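Local structure of putative fimbrium subunit Fim1C (Bacteroides uniformis, 4K4K) at residues H139-L144 with V207-S212; S247-T252 with S264-W269. The protein is a putative subunit of the fimbrium tip, part of surface filaments that mediate cell adhesion and biofilm formation. All coordinates share one frame; numbering follows the deposited sequence.

How the contacts relate
Contact 1 (139-144 with 207-212) and contact 2 (247-252 with 264-269) lie side by side, their centres about 11 Å apart. Both segments of contact 1 precede both segments of contact 2 in the sequence. Strand 132-150 links them. It pairs antiparallel with strand 202-207 along one edge and parallel with strand 247-256 along the other. Strand 259-268 then adds to strand 247-256 as a hairpin. Lys143 joins the two contacts through backbone hydrogen bonds, Lys143 N to Ser247 O and Tyr249 N to Lys143 O. His139 of contact 1 stacks on Trp269 of contact 2. The hairpin 247-268 thus pairs with a strand about a hundred residues earlier in the sequence.

Contact 1 (H139-L144 with V207-S212); sequences HKLVKL and VLPAAS
Val142 and Val207 form an antiparallel hydrogen-bonded pair, with their CA atoms 5.2 Å apart. Val142 N donates to Val207 O, and Val207 N donates back to Val142 O at 2.8 Å. The second bond is the straighter, 163° at the hydrogen against 143°. Lys140 and Leu141 form an irregular break in strand 132-150, and regular strand resumes at Val142. Between these two segments Val142 and Val207 are the one bridged pair; the pairing runs on through Leu144 and Gly205.

The side chains of both valines lie on the same face and cross obliquely. With CG1 anti to its carbonyl carbon (chi1 -61°), Val207 turns CG1 to Leu144 and CG2 to Val142. Val142 CB meets Val207 CG2 at 3.9 Å. Val207 CG1 reaches Leu144 CD1, also at 3.9 Å. Leu144 and Val207 cross at about a right angle. Val142 CG2 is anti to its carbonyl carbon and packs on Pro209 CA at 3.8 Å. Pro209 CG rests against the backbone O of Lys140 at 3.7 Å. Pro209 thus touches both the irregular residue Lys140 and the strand residue Val142.

The side chain of Leu141 lies alongside that of Leu208, both pointing the same way, with their CD2 methyls 4.0 Å apart. Leu141 CD2 also approaches Pro209 CD. Beyond the two segments, Tyr249 packs on Val142 and Leu144, and Ile206 packs on Leu141. The contact is a buried end of an antiparallel strand pair, where strand 202-207 of this fimbrillin-like fold parts from strand 132-150 into a loop.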
# COMPACT_ATOMS: atom_id res chain seq x y z
N HIS A 139 -0.56 -0.75 -5.68
CA HIS A 139 0.21 -0.49 -4.46
C HIS A 139 1.65 -0.15 -4.83
O HIS A 139 2.25 -0.84 -5.67
CB HIS A 139 0.20 -1.73 -3.57
CG HIS A 139 -1.17 -2.18 -3.14
ND1 HIS A 139 -1.74 -1.71 -1.97
CD2 HIS A 139 -2.00 -3.08 -3.70
CE1 HIS A 139 -2.91 -2.34 -1.86
NE2 HIS A 139 -3.10 -3.18 -2.89
N LYS A 140 2.21 0.89 -4.21
CA LYS A 140 3.60 1.32 -4.50
C LYS A 140 4.63 0.64 -3.57
O LYS A 140 5.84 0.67 -3.85
CB LYS A 140 3.73 2.84 -4.38
CG LYS A 140 2.85 3.58 -5.41
CD LYS A 140 3.33 3.37 -6.85
CE LYS A 140 2.28 3.89 -7.82
NZ LYS A 140 2.74 3.75 -9.23
N LEU A 141 4.13 -0.02 -2.48
CA LEU A 141 5.00 -0.68 -1.51
C LEU A 141 4.83 -2.20 -1.59
O LEU A 141 4.40 -2.71 -2.61
CB LEU A 141 4.79 -0.11 -0.09
CG LEU A 141 4.81 1.46 -0.02
CD1 LEU A 141 4.52 1.94 1.41
CD2 LEU A 141 6.12 2.05 -0.55
N VAL A 142 5.25 -2.92 -0.54
CA VAL A 142 5.28 -4.39 -0.55
C VAL A 142 4.53 -4.93 0.66
O VAL A 142 4.73 -4.45 1.77
CB VAL A 142 6.76 -4.84 -0.55
CG1 VAL A 142 6.89 -6.37 -0.39
CG2 VAL A 142 7.50 -4.36 -1.81
N LYS A 143 3.68 -5.94 0.44
CA LYS A 143 2.92 -6.54 1.52
C LYS A 143 3.55 -7.86 1.95
O LYS A 143 3.90 -8.69 1.10
CB LYS A 143 1.46 -6.77 1.08
CG LYS A 143 0.53 -7.43 2.12
CD LYS A 143 0.17 -6.48 3.23
CE LYS A 143 -0.76 -7.13 4.24
NZ LYS A 143 -1.30 -6.13 5.19
N LEU A 144 3.69 -8.05 3.26
CA LEU A 144 4.14 -9.33 3.83
C LEU A 144 2.95 -9.96 4.53
O LEU A 144 2.30 -9.30 5.34
CB LEU A 144 5.32 -9.17 4.81
CG LEU A 144 6.55 -8.38 4.30
CD1 LEU A 144 7.63 -8.33 5.37
CD2 LEU A 144 7.09 -8.96 2.97
N VAL A 207 6.18 -3.08 3.77
CA VAL A 207 7.60 -2.70 3.80
C VAL A 207 7.97 -2.03 2.48
O VAL A 207 7.22 -2.09 1.50
CB VAL A 207 8.51 -3.92 4.10
CG1 VAL A 207 8.20 -4.51 5.49
CG2 VAL A 207 8.43 -4.97 2.99
N LEU A 208 9.17 -1.45 2.44
CA LEU A 208 9.62 -0.79 1.23
C LEU A 208 10.16 -1.79 0.21
O LEU A 208 10.80 -2.79 0.60
CB LEU A 208 10.74 0.22 1.57
CG LEU A 208 10.39 1.36 2.51
CD1 LEU A 208 11.54 2.35 2.58
CD2 LEU A 208 9.10 2.10 2.06
N PRO A 209 10.04 -1.47 -1.09
CA PRO A 209 10.70 -2.32 -2.11
C PRO A 209 12.21 -2.34 -1.86
O PRO A 209 12.77 -1.37 -1.35
CB PRO A 209 10.37 -1.62 -3.44
CG PRO A 209 9.16 -0.74 -3.13
CD PRO A 209 9.35 -0.31 -1.71
N ALA A 210 12.86 -3.45 -2.18
CA ALA A 210 14.30 -3.64 -2.00
C ALA A 210 14.85 -4.51 -3.10
O ALA A 210 14.33 -5.62 -3.34
CB ALA A 210 14.59 -4.27 -0.63
N ALA A 211 15.91 -4.02 -3.76
CA ALA A 211 16.58 -4.73 -4.86
C ALA A 211 17.16 -6.06 -4.34
O ALA A 211 17.19 -7.05 -5.07
CB ALA A 211 17.68 -3.86 -5.45
N SER A 212 17.53 -6.10 -3.05
CA SER A 212 18.03 -7.32 -2.41
C SER A 212 17.50 -7.47 -0.99
O SER A 212 17.57 -6.51 -0.21
CB SER A 212 19.56 -7.32 -2.38
OG SER A 212 20.04 -8.48 -1.73

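Contact 2 (S247-T252 with S264-W269); sequences SKYLYT and SKVEDW
Lys248 N donates to Glu267 O at 2.8 Å, in a nearly straight bond of 172°. Glu267 N returns a bond to Lys248 O. Leu250 and Lys265 repeat this exchange, and Leu250 N reaches Lys265 O at 2.8 Å. These are the antiparallel rungs of the hairpin formed by strands 247-256 and 259-268, whose segments run at 157° to each other. Between them, Tyr249 and Val266 make a non-hydrogen-bonded pair. Val266 CG2 is anti to its backbone N and lies over one face of the Tyr249 ring. In this CH-pi contact Val266 CG2 is 3.7 Å from the centroid of the Tyr249 ring, offset toward the rim on the CE2 side. Tyr249 OH bonds to Val244 N. An alanine in place of Tyr249 would probably leave that amide without its hydroxyl partner and the Val266 methyl without its ring. Nearby on the same face, Ser264 CB meets the Tyr251 ring at CD1, 3.7 Å away. On the other face, Lys248 bends at chi3 (-74°), and its CE approaches Trp269 CD1 at 3.9 Å. Its NZ binds a water weakly, and that water donates to Asp268 O.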
# COMPACT_ATOMS: atom_id res chain seq x y z
N SER A 247 3.73 -6.02 -4.89
CA SER A 247 3.65 -7.47 -4.69
C SER A 247 3.29 -7.82 -3.26
O SER A 247 3.53 -7.03 -2.33
CB SER A 247 4.97 -8.14 -5.04
OG SER A 247 5.43 -7.70 -6.31
N LYS A 248 2.72 -9.02 -3.09
CA LYS A 248 2.39 -9.59 -1.78
C LYS A 248 3.22 -10.87 -1.64
O LYS A 248 3.17 -11.72 -2.52
CB LYS A 248 0.88 -9.88 -1.66
CG LYS A 248 0.50 -10.50 -0.30
CD LYS A 248 -0.96 -10.97 -0.23
CE LYS A 248 -1.94 -9.82 -0.12
NZ LYS A 248 -3.35 -10.28 -0.08
N TYR A 249 4.03 -10.95 -0.58
CA TYR A 249 4.87 -12.12 -0.27
C TYR A 249 4.17 -12.87 0.82
O TYR A 249 3.88 -12.31 1.89
CB TYR A 249 6.31 -11.71 0.14
CG TYR A 249 7.06 -11.10 -1.03
CD1 TYR A 249 6.89 -9.76 -1.38
CD2 TYR A 249 7.86 -11.89 -1.86
CE1 TYR A 249 7.52 -9.21 -2.50
CE2 TYR A 249 8.52 -11.35 -2.97
CZ TYR A 249 8.34 -10.01 -3.29
OH TYR A 249 8.95 -9.45 -4.40
N LEU A 250 3.80 -14.12 0.52
CA LEU A 250 3.08 -14.96 1.45
C LEU A 250 4.02 -16.00 1.99
O LEU A 250 4.61 -16.75 1.22
CB LEU A 250 1.85 -15.61 0.79
CG LEU A 250 0.81 -14.63 0.26
CD1 LEU A 250 0.98 -14.42 -1.22
CD2 LEU A 250 -0.59 -15.10 0.58
N TYR A 251 4.20 -16.02 3.31
CA TYR A 251 5.07 -17.01 3.93
C TYR A 251 4.29 -17.90 4.86
O TYR A 251 3.51 -17.40 5.68
CB TYR A 251 6.22 -16.35 4.73
CG TYR A 251 7.13 -15.45 3.92
CD1 TYR A 251 8.13 -15.98 3.11
CD2 TYR A 251 7.04 -14.06 4.01
CE1 TYR A 251 8.99 -15.16 2.39
CE2 TYR A 251 7.88 -13.23 3.28
CZ TYR A 251 8.86 -13.78 2.48
OH TYR A 251 9.70 -12.97 1.76
N THR A 252 4.50 -19.22 4.76
CA THR A 252 3.94 -20.18 5.71
C THR A 252 5.12 -20.66 6.53
O THR A 252 6.06 -21.26 6.00
CB THR A 252 3.13 -21.30 5.05
OG1 THR A 252 2.05 -20.72 4.32
CG2 THR A 252 2.58 -22.29 6.09
N SER A 264 7.27 -20.21 0.53
CA SER A 264 6.96 -18.85 0.12
C SER A 264 6.23 -18.81 -1.21
O SER A 264 6.40 -19.69 -2.05
CB SER A 264 8.25 -18.05 0.01
OG SER A 264 9.03 -18.52 -1.08
N LYS A 265 5.43 -17.75 -1.38
CA LYS A 265 4.69 -17.47 -2.61
C LYS A 265 4.72 -15.99 -2.82
O LYS A 265 4.68 -15.25 -1.83
CB LYS A 265 3.23 -17.96 -2.53
CG LYS A 265 3.04 -19.47 -2.63
CD LYS A 265 1.63 -19.91 -2.19
CE LYS A 265 0.58 -19.79 -3.28
NZ LYS A 265 -0.77 -20.18 -2.78
N VAL A 266 4.77 -15.54 -4.08
CA VAL A 266 4.68 -14.11 -4.39
C VAL A 266 3.50 -13.98 -5.33
O VAL A 266 3.30 -14.83 -6.21
CB VAL A 266 5.99 -13.46 -4.92
CG1 VAL A 266 6.45 -14.05 -6.25
CG2 VAL A 266 5.84 -11.94 -5.03
N GLU A 267 2.69 -12.92 -5.13
CA GLU A 267 1.49 -12.65 -5.91
C GLU A 267 1.40 -11.17 -6.20
O GLU A 267 1.94 -10.38 -5.42
CB GLU A 267 0.24 -13.08 -5.11
CG GLU A 267 0.06 -14.58 -4.90
CD GLU A 267 -1.11 -15.01 -4.03
OE1 GLU A 267 -1.90 -14.13 -3.61
OE2 GLU A 267 -1.20 -16.22 -3.73
N ASP A 268 0.71 -10.78 -7.28
CA ASP A 268 0.52 -9.35 -7.48
C ASP A 268 -0.40 -8.91 -6.34
O ASP A 268 -1.31 -9.66 -5.96
CB ASP A 268 -0.07 -9.05 -8.89
CG ASP A 268 0.77 -9.56 -10.07
OD1 ASP A 268 1.88 -9.02 -10.30
OD2 ASP A 268 0.28 -10.45 -10.81
N TRP A 269 -0.12 -7.77 -5.70
CA TRP A 269 -0.92 -7.37 -4.54
C TRP A 269 -2.26 -6.72 -5.02
O TRP A 269 -2.27 -5.65 -5.63
CB TRP A 269 -0.08 -6.46 -3.65
CG TRP A 269 -0.70 -5.95 -2.38
CD1 TRP A 269 -1.88 -6.34 -1.81
CD2 TRP A 269 -0.13 -4.98 -1.51
NE1 TRP A 269 -2.10 -5.63 -0.65
CE2 TRP A 269 -1.03 -4.79 -0.43
CE3 TRP A 269 1.06 -4.23 -1.53
CZ2 TRP A 269 -0.80 -3.87 0.59
CZ3 TRP A 269 1.29 -3.32 -0.51
CH2 TRP A 269 0.38 -3.16 0.54
O HOH W 1 -3.16 -10.13 -3.31